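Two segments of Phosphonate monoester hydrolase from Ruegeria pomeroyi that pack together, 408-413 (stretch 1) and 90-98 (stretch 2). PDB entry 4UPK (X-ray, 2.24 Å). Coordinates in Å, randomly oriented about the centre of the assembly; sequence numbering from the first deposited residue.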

# COMPACT_ATOMS: atom_id res chain seq x y z
N ASN A 408 17.62 -7.39 8.13
CA ASN A 408 18.16 -8.69 7.74
C ASN A 408 18.45 -8.75 6.22
O ASN A 408 19.33 -9.50 5.80
CB ASN A 408 17.22 -9.83 8.15
CG ASN A 408 17.33 -10.26 9.60
OD1 ASN A 408 18.25 -9.88 10.34
ND2 ASN A 408 16.41 -11.11 10.02
N ALA A 409 17.73 -7.94 5.41
CA ALA A 409 17.93 -7.83 3.95
C ALA A 409 19.38 -7.41 3.59
O ALA A 409 19.87 -7.76 2.52
CB ALA A 409 16.95 -6.83 3.37
N VAL A 410 20.05 -6.68 4.50
CA VAL A 410 21.42 -6.19 4.32
C VAL A 410 22.42 -7.35 4.35
O VAL A 410 22.57 -8.04 5.38
CB VAL A 410 21.76 -5.01 5.29
CG1 VAL A 410 23.22 -4.62 5.23
CG2 VAL A 410 20.87 -3.80 5.01
N ASP A 411 23.10 -7.56 3.22
CA ASP A 411 24.14 -8.59 3.03
C ASP A 411 25.48 -8.18 3.64
O ASP A 411 26.26 -9.05 4.03
CB ASP A 411 24.34 -8.89 1.54
CG ASP A 411 23.14 -9.52 0.85
OD1 ASP A 411 22.57 -10.48 1.40
OD2 ASP A 411 22.81 -9.08 -0.27
N GLY A 412 25.73 -6.86 3.69
CA GLY A 412 26.95 -6.28 4.24
C GLY A 412 27.04 -6.38 5.74
O GLY A 412 26.04 -6.58 6.42
N ARG A 413 28.26 -6.23 6.25
CA ARG A 413 28.56 -6.30 7.68
C ARG A 413 29.26 -5.01 8.12
O ARG A 413 30.10 -4.47 7.40
CB ARG A 413 29.43 -7.53 7.99
CG ARG A 413 28.69 -8.86 7.82
CD ARG A 413 29.56 -10.05 8.14
NE ARG A 413 30.05 -10.05 9.52
CZ ARG A 413 30.94 -10.92 10.00
NH1 ARG A 413 31.41 -11.89 9.22
NH2 ARG A 413 31.36 -10.83 11.25
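Stretch 2, residues 90-98: LTGQYAMNH

Stretch 2 lays the turn between two helices against stretch 1, which has no regular secondary structure. One helix ends at Thr91, Gly92 to Tyr94 form the link, and the next helix begins at Ala95. The nearest CA atoms pair Val410 with Gly92 (CA to CA 4.9 Å) and Asp411 with Gln93 (CA to CA 4.8 Å), so the pairing rises in the same order in both stretches, although the chains cross obliquely rather than run parallel.

Gly92 leaves the helix with phi 74° and psi 16°, a conformation that favours glycine. A CB here would point toward stretch 1 and lie 2.8 Å from Val410 CG1, a clash. The turn presents Gly92 O to two successive amides: Gly412 N donates to it at 3.0 Å with good geometry, while Asp411 N, at 2.8 Å, makes a bent, weak bond. Val410, with chi1 t, spreads its branches along the same backbone, CG1 3.5 Å from Gly92 O and CG2 3.4 Å from Thr91 O.

Asp411 is the centre of the contact. Its CB points toward stretch 2, and with chi1 m (-65°) its carboxylate reaches the start of the second helix. There OD2 accepts from the N-cap amide, Tyr94 N, at 2.8 Å and from Asn97 ND2 at 2.7 Å, both nearly straight. A short acidic side chain suits this place, offering an acceptor to a backbone NH and an amide side chain together. Asn97, also chi1 m, points its CB toward stretch 1 and supplies that donor from within the helix.

Gln93 (chi1 m, chi2 t) extends beside Ala409, its CG 3.2 Å from Ala409 O and its NE2 3.4 Å from Ala409 CB, where the amide lies against the small methyl. The Tyr94 side chain, chi1 m, brings its end nearer stretch 1, where a water donates to both Tyr94 OH (2.7 Å) and Asp411 O (2.9 Å).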

# COMPACT_ATOMS: atom_id res chain seq x y z
N LEU A 90 23.84 1.93 -1.27
CA LEU A 90 22.71 2.51 -0.56
C LEU A 90 21.75 1.52 0.07
O LEU A 90 21.02 1.91 0.98
CB LEU A 90 21.97 3.54 -1.43
CG LEU A 90 22.77 4.74 -1.95
CD1 LEU A 90 21.98 5.52 -2.98
CD2 LEU A 90 23.29 5.63 -0.83
N THR A 91 21.74 0.25 -0.39
CA THR A 91 20.86 -0.80 0.18
C THR A 91 21.62 -1.81 1.06
O THR A 91 20.98 -2.51 1.84
CB THR A 91 20.06 -1.58 -0.89
OG1 THR A 91 20.95 -2.35 -1.70
CG2 THR A 91 19.14 -0.69 -1.73
N GLY A 92 22.94 -1.90 0.90
CA GLY A 92 23.74 -2.85 1.66
C GLY A 92 23.58 -4.29 1.19
O GLY A 92 23.99 -5.23 1.90
N GLN A 93 23.03 -4.49 -0.03
CA GLN A 93 22.78 -5.81 -0.63
C GLN A 93 23.58 -6.03 -1.90
O GLN A 93 23.86 -5.08 -2.63
CB GLN A 93 21.29 -5.96 -1.01
CG GLN A 93 20.29 -5.74 0.11
CD GLN A 93 18.86 -5.95 -0.35
OE1 GLN A 93 18.58 -6.61 -1.35
NE2 GLN A 93 17.92 -5.45 0.41
N TYR A 94 23.86 -7.29 -2.21
CA TYR A 94 24.49 -7.69 -3.46
C TYR A 94 23.45 -7.46 -4.59
O TYR A 94 22.26 -7.49 -4.31
CB TYR A 94 24.88 -9.18 -3.42
CG TYR A 94 26.04 -9.50 -2.49
CD1 TYR A 94 27.33 -9.10 -2.79
CD2 TYR A 94 25.85 -10.30 -1.36
CE1 TYR A 94 28.40 -9.42 -1.97
CE2 TYR A 94 26.91 -10.61 -0.51
CZ TYR A 94 28.19 -10.17 -0.82
OH TYR A 94 29.22 -10.46 0.04
N ALA A 95 23.90 -7.21 -5.82
CA ALA A 95 23.06 -7.02 -6.99
C ALA A 95 22.15 -8.24 -7.20
O ALA A 95 21.06 -8.06 -7.73
CB ALA A 95 23.92 -6.78 -8.23
N MET A 96 22.59 -9.49 -6.79
CA MET A 96 21.80 -10.73 -6.89
C MET A 96 20.56 -10.66 -6.00
O MET A 96 19.58 -11.35 -6.26
CB MET A 96 22.63 -12.02 -6.64
CG MET A 96 23.31 -12.11 -5.28
SD MET A 96 24.41 -13.55 -5.20
CE MET A 96 25.10 -13.31 -3.58
N ASN A 97 20.59 -9.80 -5.00
CA ASN A 97 19.50 -9.58 -4.07
C ASN A 97 18.67 -8.32 -4.40
O ASN A 97 17.43 -8.41 -4.49
CB ASN A 97 20.01 -9.59 -2.63
CG ASN A 97 20.43 -10.98 -2.21
OD1 ASN A 97 19.92 -11.98 -2.71
ND2 ASN A 97 21.39 -11.09 -1.32
N HIS A 98 19.35 -7.16 -4.60
CA HIS A 98 18.60 -5.92 -4.87
C HIS A 98 17.95 -5.88 -6.27
O HIS A 98 16.91 -5.25 -6.47
CB HIS A 98 19.42 -4.66 -4.51
CG HIS A 98 20.62 -4.36 -5.36
ND1 HIS A 98 20.51 -4.19 -6.72
CD2 HIS A 98 21.88 -4.04 -4.98
CE1 HIS A 98 21.71 -3.81 -7.13
NE2 HIS A 98 22.57 -3.71 -6.12
O HOH W 1 28.62 -9.91 2.65